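Local coordinates for putative N-acetylmuramoyl-L-alanine amidase,autolysin cwp6 (Peptoclostridium difficile, PDB 5J72), which probably cleaves the amide bond between N-acetylmuramic acid and L-alanine in peptidoglycan as a zinc-dependent autolysin, with three CWB2 modules for cell-wall attachment, at residues E251-K254 / Y255-N259; D293-Q297 / G298-W302; Q318-S321 / S322-D326; D326-S329 / K330-K333; G473-E477 / K478-L482. All coordinates share one frame; numbering follows the deposited sequence.

Contact 1. Residues E251-K254 / Y255-N259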
loop_
_atom_site.group_PDB
_atom_site.type_symbol
_atom_site.label_atom_id
_atom_site.label_comp_id
_atom_site.label_asym_id
_atom_site.label_seq_id
_atom_site.Cartn_x
_atom_site.Cartn_y
_atom_site.Cartn_z
ATOM N N GLU A 251 11.221 5.650 -22.976
ATOM C CA GLU A 251 11.352 7.072 -22.633
ATOM C C GLU A 251 12.219 7.216 -21.361
ATOM O O GLU A 251 13.113 8.054 -21.300
ATOM C CB GLU A 251 9.965 7.689 -22.458
ATOM C CG GLU A 251 10.070 9.135 -21.942
ATOM C CD GLU A 251 10.365 10.210 -23.038
ATOM O OE1 GLU A 251 10.485 9.850 -24.232
ATOM O OE2 GLU A 251 10.454 11.428 -22.669
ATOM N N ILE A 252 11.979 6.345 -20.334
ATOM C CA ILE A 252 12.811 6.443 -19.144
ATOM C C ILE A 252 14.298 6.209 -19.519
ATOM O O ILE A 252 15.194 6.881 -19.002
ATOM C CB ILE A 252 12.319 5.379 -18.085
ATOM C CG1 ILE A 252 10.903 5.776 -17.562
ATOM C CG2 ILE A 252 13.331 5.298 -16.913
ATOM C CD1 ILE A 252 10.151 4.618 -16.775
ATOM N N ASP A 253 14.540 5.258 -20.422
ATOM C CA ASP A 253 15.912 4.929 -20.829
ATOM C C ASP A 253 16.659 6.138 -21.499
ATOM O O ASP A 253 17.890 6.124 -21.574
ATOM C CB ASP A 253 15.862 3.740 -21.800
ATOM C CG ASP A 253 17.206 3.194 -22.094
ATOM O OD1 ASP A 253 17.876 2.737 -21.153
ATOM O OD2 ASP A 253 17.605 3.249 -23.244
ATOM N N LYS A 254 15.925 7.158 -21.947
ATOM C CA LYS A 254 16.577 8.365 -22.501
ATOM C C LYS A 254 17.140 9.194 -21.377
ATOM O O LYS A 254 18.014 10.041 -21.620
ATOM C CB LYS A 254 15.557 9.229 -23.229
ATOM C CG LYS A 254 15.065 8.675 -24.562
ATOM C CD LYS A 254 13.906 9.574 -24.957
ATOM C CE LYS A 254 13.556 9.577 -26.443
ATOM N NZ LYS A 254 12.936 10.929 -26.853
ATOM N N TYR A 255 16.652 8.990 -20.121
ATOM C CA TYR A 255 17.158 9.757 -18.958
ATOM C C TYR A 255 18.233 9.031 -18.191
ATOM O O TYR A 255 19.206 9.648 -17.760
ATOM C CB TYR A 255 15.997 10.026 -17.982
ATOM C CG TYR A 255 15.091 11.106 -18.513
ATOM C CD1 TYR A 255 14.231 10.863 -19.589
ATOM C CD2 TYR A 255 15.147 12.397 -17.995
ATOM C CE1 TYR A 255 13.471 11.901 -20.155
ATOM C CE2 TYR A 255 14.386 13.428 -18.543
ATOM C CZ TYR A 255 13.563 13.182 -19.626
ATOM O OH TYR A 255 12.865 14.261 -20.114
ATOM N N HIS A 256 18.050 7.708 -17.965
ATOM C CA HIS A 256 19.074 6.931 -17.258
ATOM C C HIS A 256 18.843 5.481 -17.658
ATOM O O HIS A 256 17.777 5.144 -18.170
ATOM C CB HIS A 256 19.006 7.106 -15.730
ATOM C CG HIS A 256 17.638 6.866 -15.183
ATOM N ND1 HIS A 256 16.789 7.905 -14.858
ATOM C CD2 HIS A 256 16.967 5.718 -14.917
ATOM C CE1 HIS A 256 15.647 7.388 -14.435
ATOM N NE2 HIS A 256 15.721 6.071 -14.458
ATOM N N ASP A 257 19.825 4.623 -17.414
ATOM C CA ASP A 257 19.650 3.260 -17.882
ATOM C C ASP A 257 18.530 2.480 -17.239
ATOM O O ASP A 257 18.378 2.499 -16.015
ATOM C CB ASP A 257 20.960 2.454 -17.624
ATOM C CG ASP A 257 22.150 2.887 -18.498
ATOM O OD1 ASP A 257 23.283 2.536 -18.156
ATOM O OD2 ASP A 257 21.928 3.591 -19.511
ATOM N N VAL A 258 17.784 1.787 -18.053
ATOM C CA VAL A 258 16.798 0.882 -17.518
ATOM C C VAL A 258 17.525 -0.458 -17.250
ATOM O O VAL A 258 18.008 -1.080 -18.192
ATOM C CB VAL A 258 15.629 0.708 -18.482
ATOM C CG1 VAL A 258 14.791 -0.524 -18.099
ATOM C CG2 VAL A 258 14.757 1.971 -18.442
ATOM N N ASN A 259 17.624 -0.883 -15.985
ATOM C CA ASN A 259 18.274 -2.166 -15.709
ATOM C C ASN A 259 17.477 -3.039 -14.744
ATOM O O ASN A 259 17.951 -4.073 -14.320
ATOM C CB ASN A 259 19.666 -1.942 -15.183
ATOM C CG ASN A 259 19.702 -1.102 -13.970
ATOM O OD1 ASN A 259 18.684 -0.900 -13.280
ATOM N ND2 ASN A 259 20.839 -0.494 -13.687
HETATM O O HOH W 1 20.349 6.083 -20.373
HETATM O O HOH W 2 20.621 2.622 -21.770
#

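Contact 2. Residues D293-Q297 / G298-W302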
loop_
_atom_site.group_PDB
_atom_site.type_symbol
_atom_site.label_atom_id
_atom_site.label_comp_id
_atom_site.label_asym_id
_atom_site.label_seq_id
_atom_site.Cartn_x
_atom_site.Cartn_y
_atom_site.Cartn_z
ATOM N N ASP A 293 1.920 -15.880 -20.042
ATOM C CA ASP A 293 3.140 -16.686 -20.239
ATOM C C ASP A 293 4.281 -15.994 -20.896
ATOM O O ASP A 293 5.329 -16.633 -21.078
ATOM C CB ASP A 293 2.840 -17.947 -21.077
ATOM C CG ASP A 293 1.695 -18.752 -20.513
ATOM O OD1 ASP A 293 1.721 -19.056 -19.312
ATOM O OD2 ASP A 293 0.769 -19.071 -21.278
ATOM N N SER A 294 4.170 -14.732 -21.267
ATOM C CA SER A 294 5.345 -14.126 -21.893
ATOM C C SER A 294 5.123 -12.595 -22.025
ATOM O O SER A 294 3.970 -12.128 -21.963
ATOM C CB SER A 294 5.533 -14.685 -23.311
ATOM O OG SER A 294 4.394 -14.286 -24.079
ATOM N N VAL A 295 6.197 -11.857 -22.207
ATOM C CA VAL A 295 5.984 -10.449 -22.571
ATOM C C VAL A 295 5.874 -10.496 -24.136
ATOM O O VAL A 295 6.406 -11.444 -24.732
ATOM C CB VAL A 295 7.171 -9.561 -22.142
ATOM C CG1 VAL A 295 7.366 -9.668 -20.610
ATOM C CG2 VAL A 295 8.470 -9.969 -22.874
ATOM N N PRO A 296 5.229 -9.538 -24.820
ATOM C CA PRO A 296 5.129 -9.552 -26.304
ATOM C C PRO A 296 6.513 -9.506 -26.907
ATOM O O PRO A 296 7.477 -9.057 -26.269
ATOM C CB PRO A 296 4.309 -8.281 -26.604
ATOM C CG PRO A 296 3.499 -8.068 -25.306
ATOM C CD PRO A 296 4.500 -8.400 -24.240
ATOM N N GLN A 297 6.639 -9.921 -28.183
ATOM C CA GLN A 297 7.950 -9.986 -28.809
ATOM C C GLN A 297 8.691 -8.676 -28.844
ATOM O O GLN A 297 9.905 -8.649 -28.655
ATOM C CB GLN A 297 7.794 -10.516 -30.284
ATOM C CG GLN A 297 9.146 -10.837 -30.997
ATOM C CD GLN A 297 9.963 -11.933 -30.299
ATOM O OE1 GLN A 297 9.439 -12.973 -29.877
ATOM N NE2 GLN A 297 11.275 -11.712 -30.138
ATOM N N GLY A 298 7.977 -7.569 -29.146
ATOM C CA GLY A 298 8.654 -6.283 -29.213
ATOM C C GLY A 298 9.292 -5.948 -27.873
ATOM O O GLY A 298 10.438 -5.488 -27.821
ATOM N N THR A 299 8.555 -6.174 -26.795
ATOM C CA THR A 299 9.108 -5.921 -25.434
ATOM C C THR A 299 10.303 -6.811 -25.190
ATOM O O THR A 299 11.385 -6.354 -24.780
ATOM C CB THR A 299 8.009 -6.186 -24.447
ATOM O OG1 THR A 299 6.926 -5.315 -24.804
ATOM C CG2 THR A 299 8.429 -5.902 -23.003
ATOM N N TYR A 300 10.124 -8.116 -25.485
ATOM C CA TYR A 300 11.225 -9.069 -25.304
ATOM C C TYR A 300 12.465 -8.639 -26.063
ATOM O O TYR A 300 13.573 -8.675 -25.519
ATOM C CB TYR A 300 10.749 -10.494 -25.727
ATOM C CG TYR A 300 11.850 -11.520 -25.539
ATOM C CD1 TYR A 300 12.106 -12.071 -24.289
ATOM C CD2 TYR A 300 12.653 -11.916 -26.609
ATOM C CE1 TYR A 300 13.139 -13.002 -24.102
ATOM C CE2 TYR A 300 13.691 -12.837 -26.437
ATOM C CZ TYR A 300 13.926 -13.383 -25.185
ATOM O OH TYR A 300 14.936 -14.319 -25.035
ATOM N N ASN A 301 12.330 -8.186 -27.345
ATOM C CA ASN A 301 13.551 -7.818 -28.087
ATOM C C ASN A 301 14.249 -6.637 -27.478
ATOM O O ASN A 301 15.473 -6.609 -27.418
ATOM C CB ASN A 301 13.229 -7.520 -29.617
ATOM C CG ASN A 301 12.722 -8.768 -30.343
ATOM O OD1 ASN A 301 13.166 -9.873 -30.007
ATOM N ND2 ASN A 301 11.739 -8.711 -31.258
ATOM N N TRP A 302 13.500 -5.649 -27.009
ATOM C CA TRP A 302 14.154 -4.468 -26.395
ATOM C C TRP A 302 14.765 -4.867 -25.038
ATOM O O TRP A 302 15.921 -4.532 -24.777
ATOM C CB TRP A 302 13.071 -3.367 -26.254
ATOM C CG TRP A 302 13.621 -2.068 -25.736
ATOM C CD1 TRP A 302 14.306 -1.126 -26.433
ATOM C CD2 TRP A 302 13.582 -1.603 -24.378
ATOM N NE1 TRP A 302 14.713 -0.125 -25.613
ATOM C CE2 TRP A 302 14.272 -0.380 -24.339
ATOM C CE3 TRP A 302 13.005 -2.103 -23.185
ATOM C CZ2 TRP A 302 14.416 0.363 -23.158
ATOM C CZ3 TRP A 302 13.148 -1.368 -22.020
ATOM C CH2 TRP A 302 13.853 -0.145 -22.015
#

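Contact 3. Residues Q318-S321 / S322-D326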
loop_
_atom_site.group_PDB
_atom_site.type_symbol
_atom_site.label_atom_id
_atom_site.label_comp_id
_atom_site.label_asym_id
_atom_site.label_seq_id
_atom_site.Cartn_x
_atom_site.Cartn_y
_atom_site.Cartn_z
ATOM N N GLN A 318 -1.589 -17.615 -11.685
ATOM C CA GLN A 318 -2.630 -17.454 -12.662
ATOM C C GLN A 318 -2.467 -16.188 -13.466
ATOM O O GLN A 318 -3.104 -16.071 -14.520
ATOM C CB GLN A 318 -4.011 -17.392 -11.994
ATOM C CG GLN A 318 -4.022 -17.673 -10.493
ATOM C CD GLN A 318 -3.314 -16.604 -9.660
ATOM O OE1 GLN A 318 -2.253 -16.853 -9.134
ATOM N NE2 GLN A 318 -3.880 -15.397 -9.531
ATOM N N SER A 319 -1.664 -15.205 -12.979
ATOM C CA SER A 319 -1.473 -13.960 -13.742
ATOM C C SER A 319 -0.184 -13.963 -14.480
ATOM O O SER A 319 -0.121 -13.415 -15.563
ATOM C CB SER A 319 -1.487 -12.754 -12.804
ATOM O OG SER A 319 -2.780 -12.635 -12.249
ATOM N N LEU A 320 0.885 -14.541 -13.855
ATOM C CA LEU A 320 2.233 -14.625 -14.438
ATOM C C LEU A 320 2.662 -16.033 -14.165
ATOM O O LEU A 320 2.931 -16.376 -13.014
ATOM C CB LEU A 320 3.179 -13.615 -13.730
ATOM C CG LEU A 320 2.727 -12.149 -13.981
ATOM C CD1 LEU A 320 3.609 -11.224 -13.110
ATOM C CD2 LEU A 320 2.876 -11.799 -15.518
ATOM N N SER A 321 2.740 -16.881 -15.216
ATOM C CA SER A 321 3.044 -18.298 -14.948
ATOM C C SER A 321 4.553 -18.530 -14.916
ATOM O O SER A 321 5.337 -17.613 -15.172
ATOM C CB SER A 321 2.442 -19.132 -16.085
ATOM O OG SER A 321 3.254 -18.945 -17.239
ATOM N N SER A 322 4.975 -19.793 -14.652
ATOM C CA SER A 322 6.393 -20.120 -14.641
ATOM C C SER A 322 6.999 -19.913 -16.027
ATOM O O SER A 322 8.215 -19.796 -16.148
ATOM C CB SER A 322 6.591 -21.579 -14.203
ATOM O OG SER A 322 5.827 -22.399 -15.070
ATOM N N LYS A 323 6.164 -19.858 -17.073
ATOM C CA LYS A 323 6.700 -19.676 -18.420
ATOM C C LYS A 323 7.261 -18.247 -18.588
ATOM O O LYS A 323 8.332 -18.072 -19.187
ATOM C CB LYS A 323 5.589 -19.936 -19.453
ATOM C CG LYS A 323 5.411 -21.447 -19.766
ATOM C CD LYS A 323 4.030 -21.706 -20.319
ATOM C CE LYS A 323 3.735 -23.188 -20.464
ATOM N NZ LYS A 323 2.303 -23.489 -20.175
ATOM N N ILE A 324 6.573 -17.219 -18.029
ATOM C CA ILE A 324 7.175 -15.868 -18.209
ATOM C C ILE A 324 8.391 -15.751 -17.310
ATOM O O ILE A 324 9.354 -15.090 -17.683
ATOM C CB ILE A 324 6.093 -14.789 -17.976
ATOM C CG1 ILE A 324 6.622 -13.402 -18.536
ATOM C CG2 ILE A 324 5.691 -14.755 -16.490
ATOM C CD1 ILE A 324 5.629 -12.304 -18.359
ATOM N N ILE A 325 8.397 -16.394 -16.121
ATOM C CA ILE A 325 9.613 -16.313 -15.302
ATOM C C ILE A 325 10.803 -16.971 -16.048
ATOM O O ILE A 325 11.920 -16.476 -16.029
ATOM C CB ILE A 325 9.352 -16.959 -13.919
ATOM C CG1 ILE A 325 8.298 -16.109 -13.168
ATOM C CG2 ILE A 325 10.644 -17.091 -13.118
ATOM C CD1 ILE A 325 8.117 -16.498 -11.700
ATOM N N ASP A 326 10.551 -18.087 -16.697
ATOM C CA ASP A 326 11.583 -18.753 -17.464
ATOM C C ASP A 326 12.091 -17.845 -18.571
ATOM O O ASP A 326 13.303 -17.758 -18.772
ATOM C CB ASP A 326 11.003 -19.992 -18.150
ATOM C CG ASP A 326 12.078 -20.611 -19.027
ATOM O OD1 ASP A 326 11.985 -20.483 -20.282
ATOM O OD2 ASP A 326 13.020 -21.204 -18.467
#

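Contact 4. Residues D326-S329 / K330-K333. With CA (calcium ion), chain D.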
loop_
_atom_site.group_PDB
_atom_site.type_symbol
_atom_site.label_atom_id
_atom_site.label_comp_id
_atom_site.label_asym_id
_atom_site.label_seq_id
_atom_site.Cartn_x
_atom_site.Cartn_y
_atom_site.Cartn_z
ATOM N N ASP A 326 10.551 -18.087 -16.697
ATOM C CA ASP A 326 11.583 -18.753 -17.464
ATOM C C ASP A 326 12.091 -17.845 -18.571
ATOM O O ASP A 326 13.303 -17.758 -18.772
ATOM C CB ASP A 326 11.003 -19.992 -18.150
ATOM C CG ASP A 326 12.078 -20.611 -19.027
ATOM O OD1 ASP A 326 11.985 -20.483 -20.282
ATOM O OD2 ASP A 326 13.020 -21.204 -18.467
ATOM N N GLN A 327 11.175 -17.202 -19.311
ATOM C CA GLN A 327 11.538 -16.289 -20.417
ATOM C C GLN A 327 12.418 -15.151 -19.926
ATOM O O GLN A 327 13.497 -14.913 -20.478
ATOM C CB GLN A 327 10.283 -15.687 -21.004
ATOM C CG GLN A 327 10.585 -14.760 -22.180
ATOM C CD GLN A 327 9.321 -14.057 -22.673
ATOM O OE1 GLN A 327 8.544 -13.516 -21.892
ATOM N NE2 GLN A 327 9.109 -13.979 -23.993
ATOM N N ILE A 328 11.969 -14.474 -18.847
ATOM C CA ILE A 328 12.692 -13.306 -18.352
ATOM C C ILE A 328 13.915 -13.669 -17.554
ATOM O O ILE A 328 14.951 -12.981 -17.624
ATOM C CB ILE A 328 11.701 -12.426 -17.542
ATOM C CG1 ILE A 328 10.548 -11.980 -18.464
ATOM C CG2 ILE A 328 12.492 -11.222 -16.924
ATOM C CD1 ILE A 328 11.063 -11.216 -19.734
ATOM N N SER A 329 13.836 -14.751 -16.771
ATOM C CA SER A 329 15.005 -15.188 -16.042
ATOM C C SER A 329 16.186 -15.389 -16.989
ATOM O O SER A 329 17.329 -15.191 -16.585
ATOM C CB SER A 329 14.727 -16.538 -15.359
ATOM O OG SER A 329 15.821 -16.866 -14.514
ATOM N N LYS A 330 15.928 -15.832 -18.224
ATOM C CA LYS A 330 17.015 -16.085 -19.208
ATOM C C LYS A 330 17.672 -14.794 -19.707
ATOM O O LYS A 330 18.825 -14.834 -20.177
ATOM C CB LYS A 330 16.435 -16.859 -20.384
ATOM C CG LYS A 330 16.215 -18.303 -19.994
ATOM C CD LYS A 330 15.643 -19.137 -21.106
ATOM C CE LYS A 330 15.621 -20.559 -20.601
ATOM N NZ LYS A 330 14.530 -21.324 -21.224
ATOM N N ILE A 331 16.973 -13.649 -19.599
ATOM C CA ILE A 331 17.588 -12.396 -20.086
ATOM C C ILE A 331 17.865 -11.383 -18.949
ATOM O O ILE A 331 18.348 -10.305 -19.241
ATOM C CB ILE A 331 16.764 -11.726 -21.234
ATOM C CG1 ILE A 331 15.305 -11.405 -20.767
ATOM C CG2 ILE A 331 16.772 -12.645 -22.443
ATOM C CD1 ILE A 331 14.634 -10.250 -21.585
ATOM N N ALA A 332 17.589 -11.713 -17.675
ATOM C CA ALA A 332 17.906 -10.809 -16.564
ATOM C C ALA A 332 18.974 -11.487 -15.662
ATOM O O ALA A 332 18.931 -12.704 -15.549
ATOM C CB ALA A 332 16.647 -10.551 -15.743
ATOM N N LYS A 333 19.897 -10.768 -15.034
ATOM C CA LYS A 333 20.871 -11.438 -14.200
ATOM C C LYS A 333 20.184 -12.078 -13.011
ATOM O O LYS A 333 20.559 -13.198 -12.623
ATOM C CB LYS A 333 21.955 -10.481 -13.727
ATOM C CG LYS A 333 22.846 -10.017 -14.871
ATOM C CD LYS A 333 24.035 -9.210 -14.333
ATOM C CE LYS A 333 25.049 -8.888 -15.418
HETATM CA CA CA D . 19.747 -14.851 -16.436
HETATM O O HOH W 3 20.418 -15.320 -14.413
#

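Contact 5. Residues G473-E477 / K478-L482. With ZN (zinc ion), chain I.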
loop_
_atom_site.group_PDB
_atom_site.type_symbol
_atom_site.label_atom_id
_atom_site.label_comp_id
_atom_site.label_asym_id
_atom_site.label_seq_id
_atom_site.Cartn_x
_atom_site.Cartn_y
_atom_site.Cartn_z
ATOM N N GLY A 473 2.618 -29.292 -1.936
ATOM C CA GLY A 473 3.994 -28.830 -1.793
ATOM C C GLY A 473 4.455 -28.704 -0.352
ATOM O O GLY A 473 5.423 -28.005 -0.074
ATOM N N GLY A 474 3.789 -29.410 0.586
ATOM C CA GLY A 474 4.159 -29.290 1.994
ATOM C C GLY A 474 3.135 -28.364 2.630
ATOM O O GLY A 474 2.877 -27.246 2.152
ATOM N N ALA A 475 2.546 -28.821 3.701
ATOM C CA ALA A 475 1.518 -28.047 4.339
ATOM C C ALA A 475 1.663 -28.123 5.821
ATOM O O ALA A 475 1.955 -29.200 6.400
ATOM C CB ALA A 475 0.130 -28.609 3.922
ATOM N N GLN A 476 1.459 -26.959 6.459
ATOM C CA GLN A 476 1.503 -26.848 7.902
ATOM C C GLN A 476 0.200 -26.243 8.343
ATOM O O GLN A 476 -0.174 -25.176 7.835
ATOM C CB GLN A 476 2.646 -25.926 8.330
ATOM C CG GLN A 476 4.019 -26.612 8.209
ATOM C CD GLN A 476 5.073 -25.676 8.720
ATOM O OE1 GLN A 476 5.441 -24.707 8.045
ATOM N NE2 GLN A 476 5.565 -25.902 9.931
ATOM N N GLU A 477 -0.488 -26.877 9.300
ATOM C CA GLU A 477 -1.757 -26.347 9.797
ATOM C C GLU A 477 -1.644 -24.840 10.221
ATOM O O GLU A 477 -2.557 -24.045 9.912
ATOM C CB GLU A 477 -2.217 -27.193 10.992
ATOM C CG GLU A 477 -3.558 -26.729 11.589
ATOM C CD GLU A 477 -4.003 -27.597 12.771
ATOM O OE1 GLU A 477 -5.072 -27.325 13.330
ATOM O OE2 GLU A 477 -3.276 -28.537 13.154
ATOM N N LYS A 478 -0.571 -24.452 10.944
ATOM C CA LYS A 478 -0.446 -23.062 11.425
ATOM C C LYS A 478 -0.456 -22.027 10.286
ATOM O O LYS A 478 -0.891 -20.878 10.488
ATOM C CB LYS A 478 0.825 -22.890 12.299
ATOM C CG LYS A 478 2.153 -22.872 11.498
ATOM C CD LYS A 478 3.295 -22.304 12.415
ATOM C CE LYS A 478 4.690 -22.596 11.895
ATOM N NZ LYS A 478 5.689 -21.729 12.632
ATOM N N LYS A 479 -0.021 -22.393 9.100
ATOM C CA LYS A 479 -0.065 -21.373 8.051
ATOM C C LYS A 479 -1.440 -21.385 7.312
ATOM O O LYS A 479 -1.908 -20.344 6.845
ATOM C CB LYS A 479 0.968 -21.657 7.002
ATOM C CG LYS A 479 2.366 -21.684 7.602
ATOM C CD LYS A 479 3.345 -22.160 6.590
ATOM C CE LYS A 479 4.749 -21.991 7.126
ATOM N NZ LYS A 479 5.729 -22.506 6.149
ATOM N N TYR A 480 -2.045 -22.573 7.191
ATOM C CA TYR A 480 -3.323 -22.618 6.504
ATOM C C TYR A 480 -4.341 -22.002 7.435
ATOM O O TYR A 480 -5.293 -21.367 6.939
ATOM C CB TYR A 480 -3.712 -24.075 6.226
ATOM C CG TYR A 480 -3.251 -24.513 4.866
ATOM C CD1 TYR A 480 -4.150 -24.620 3.808
ATOM C CD2 TYR A 480 -1.919 -24.847 4.636
ATOM C CE1 TYR A 480 -3.742 -25.049 2.560
ATOM C CE2 TYR A 480 -1.497 -25.281 3.380
ATOM C CZ TYR A 480 -2.414 -25.383 2.345
ATOM O OH TYR A 480 -2.039 -25.831 1.098
ATOM N N THR A 481 -4.162 -22.166 8.777
ATOM C CA THR A 481 -5.210 -21.554 9.614
ATOM C C THR A 481 -5.044 -20.064 9.542
ATOM O O THR A 481 -6.061 -19.342 9.541
ATOM C CB THR A 481 -5.149 -22.006 11.109
ATOM O OG1 THR A 481 -3.897 -21.622 11.673
ATOM C CG2 THR A 481 -5.301 -23.504 11.263
ATOM N N LEU A 482 -3.793 -19.562 9.542
ATOM C CA LEU A 482 -3.647 -18.096 9.459
ATOM C C LEU A 482 -4.227 -17.509 8.119
ATOM O O LEU A 482 -4.936 -16.506 8.140
ATOM C CB LEU A 482 -2.155 -17.655 9.601
ATOM C CG LEU A 482 -1.988 -16.132 9.469
ATOM C CD1 LEU A 482 -2.739 -15.416 10.571
ATOM C CD2 LEU A 482 -0.490 -15.829 9.514
HETATM ZN ZN ZN I . -5.376 -27.989 15.418
HETATM O O HOH W 4 0.666 -25.863 0.881
HETATM O O HOH W 5 -4.052 -29.926 15.352
HETATM O O HOH W 6 -5.800 -28.673 17.418
HETATM O O HOH W 7 -6.719 -29.515 14.692
#

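Contact 1. Residues E251-K254 / Y255-N259
Ile252 and the residues Tyr255 and His256 meet where helix 241-253 of a CWB2 domain gives way to the loop before strand 260-265. Ile252 O accepts two backbone amides: His256 N reaches it at 3.1 Å, almost head-on to the carbonyl, whereas Tyr255 N, at 2.8 Å, stands above the carbonyl plane. With CG anti to its carbonyl carbon (chi1 -75°), Tyr255 lays its ring back beside the preceding turn, and Glu251 O lies in the ring plane, 3.5 Å from the edge atom Tyr255 CD1. Glu251 OE2 is hydrogen-bonded to Tyr180 OH. His256 (chi1 52°) sets its imidazole alongside Ile252, His256 NE2 lying 3.5 Å from Ile252 CG2 while it bonds to Gln284 O. Ile252 CG2 also meets Val258 CG2 at 3.9 Å, the two side chains crossing at about a right angle. A water joins Asp253 O to Asp257 OD2. Asp253 OD1 offers its anti lone pair to Val258 N, 3.2 Å away, in a bond with an N-H...O angle of 162°.

Contact 2. Residues D293-Q297 / G298-W302
Gln297 O accepts Asn301 N at 2.8 Å, and a second bond, in the reverse direction, joins their side chains. The Gln297 chain leaves with CG anti to its backbone N and then bends at chi2 (61°), which swings the terminal amide round toward the next turn. There Gln297 NE2 donates to Asn301 OD1 over only 2.6 Å, but the bond is bent, with an N-H...O angle of 134°. Asn301 OD1 lies close to the amide plane of Gln297, yet the donor is tilted out of the Asn301 plane and the two amides are turned 45° against each other: a short, imperfectly aligned bond.

One residue earlier, Pro296 occupies the N-cap. Pro296 O takes a nearly straight bond from Tyr300 N at 2.9 Å. The residue before the cap, Val295, folds back on Tyr300: Val295 CG2 lies 3.7 Å from Tyr300 CB, near the plane of the ring at its edge. This pairing of residues five apart across a helix start is the hydrophobic staple. Val295 CB also meets Thr299 CG2 at 4.0 Å, while Pro296 and Thr299 run side by side.

In this CWB2 domain Val295 is buried against Ala290 of strand 287-290 and Ile324 of helix 322-329, and Tyr300 lies on Gln327 and Ile331. Thr299 reaches Ile288, and Pro296 packs on His242 of helix 241-253.

Contact 3. Residues Q318-S321 / S322-D326
Ile324 folds back over Leu320 and Ser321 at the start of helix 322-329, where Ser321 is the N-cap residue of this CWB2 helix. Ile324 CB stands 4.1 Å from Ser321 O. At the branch, CG1 takes the place anti to the backbone N (chi1 -165°), which leaves CG2 between the backbone N and the carbonyl carbon; there Ile324 CG2 lies against Ser321 O at 3.2 Å and meets Leu320 CB at 3.9 Å. Ile324 CG1 packs against Ser294 CA, and from it Ile324 CD1 reaches Leu320 CD2 at 4.0 Å, both isoleucine and leucine also touching Ile263 of strand 260-265. The Ser321 carbonyl that CG2 crowds takes weak bonds from Ile324 N and Ile325 N. The cap itself is an ST turn: Ser321, with chi1 of 74°, bends its hydroxyl back over the first turn. Ser321 OG is also hydrogen-bonded to Asp293 OD1, which helps fix its rotation, and from Lys323 N it accepts a capping bond of 3.1 Å with an N-H...O angle of 144°.

Contact 4. Residues D326-S329 / K330-K333
Asp326 and Lys330 pair one turn apart at the C-terminal end of helix 322-329, the last helix before strand 334-341 in this CWB2 region, where two main-chain carbonyls bind a calcium ion. The charged contact is a salt bridge. Lys330, extended beyond CG, passes its CG 3.2 Å from Asp326 O. Lys330 NZ then reaches Asp326 OD1 at 2.8 Å, on the syn lone pair, and makes a weaker bond to Asp326 OD2 at 3.1 Å.

Among backbone bonds, Ile331 N donates to Ile328 O at 2.9 Å from above the carbonyl plane, and Ala332 N adds a weak bond to that oxygen.

The apolar part is small: Ile331, with chi1 of 58°, sends CD1 to within 4.1 Å of Ile328 CD1, and its side chain also packs on Tyr300 and Leu303 of helix 297-306.

From this stretch the calcium takes Ser329 O at the helix end and Ala332 O in the turn, each at 2.5 Å. A water 2.2 Å from the ion donates a hydrogen bond to Lys333 O.

Contact 5. Residues G473-E477 / K478-L482
Gln476 and Glu477 bond to the first turn of helix 477-494 chiefly through their carbonyls. Gln476, the N-cap residue, accepts two amides on O: Tyr480 N at 3.3 Å in the carbonyl plane, and Lys479 N at 3.1 Å from above it. Glu477 O receives Thr481 N at 2.7 Å, nearly in line with the C=O bond.

Metal binding belongs to the Glu477 side chain. It is fully stretched, with CG anti to the backbone N (chi1 -179°) and every later torsion near 180° too, so the carboxylate is carried off the helix start to the zinc. Glu477 OE1 binds the zinc ion at 2.2 Å, beside His460 and His530. Glu477 OE2 accepts from a zinc-bound water at 2.7 Å. Ala467 N bonds to OE2 and Tyr531 N to OE1, and these second-shell amides help position the carboxylate. This is the zinc site of the Amidase_3 fold, where a short hairpin, 468-469 with 475-476, runs straight into the helix that follows.

The apolar contact is a hydrophobic staple: Ala475 CB, just before the cap, meets Tyr480 CE2 at 3.7 Å. Glu477 CG touches Thr481 CG2 as well, the threonine hydroxyl being bonded to Gly459 O.

Lys479 NZ makes a weak bond to Gln476 OE1, whereas Lys478 NZ bonds to Gly462 O and forms a salt bridge with Asp506. A water lying in the Tyr480 ring plane bridges Tyr480 OH (2.7 Å) and Gly474 O.

In the fold
Contact 2 touches contacts 1, 3 and 4, while contact 1 does not touch 3 or 4; contact 5 stands apart in the amidase domain with the zinc. Trp302 joins contacts 1 and 2, Trp302 CZ2 lying 3.9 Å from Asp253 CB. Contact 2 meets both ends of helix 322-329: Asp293 OD1 is 2.6 Å from Ser321 OG in contact 3, a probable hydrogen bond, and Val295 N is 2.9 Å from Gln327 OE1 in contact 4. Contacts 3 and 4 share Asp326, with centres about 11 Å apart, and both lie on helix 322-329. Contact 5 lies about 24 Å from contact 3 and 43 Å from contact 1, centre to centre.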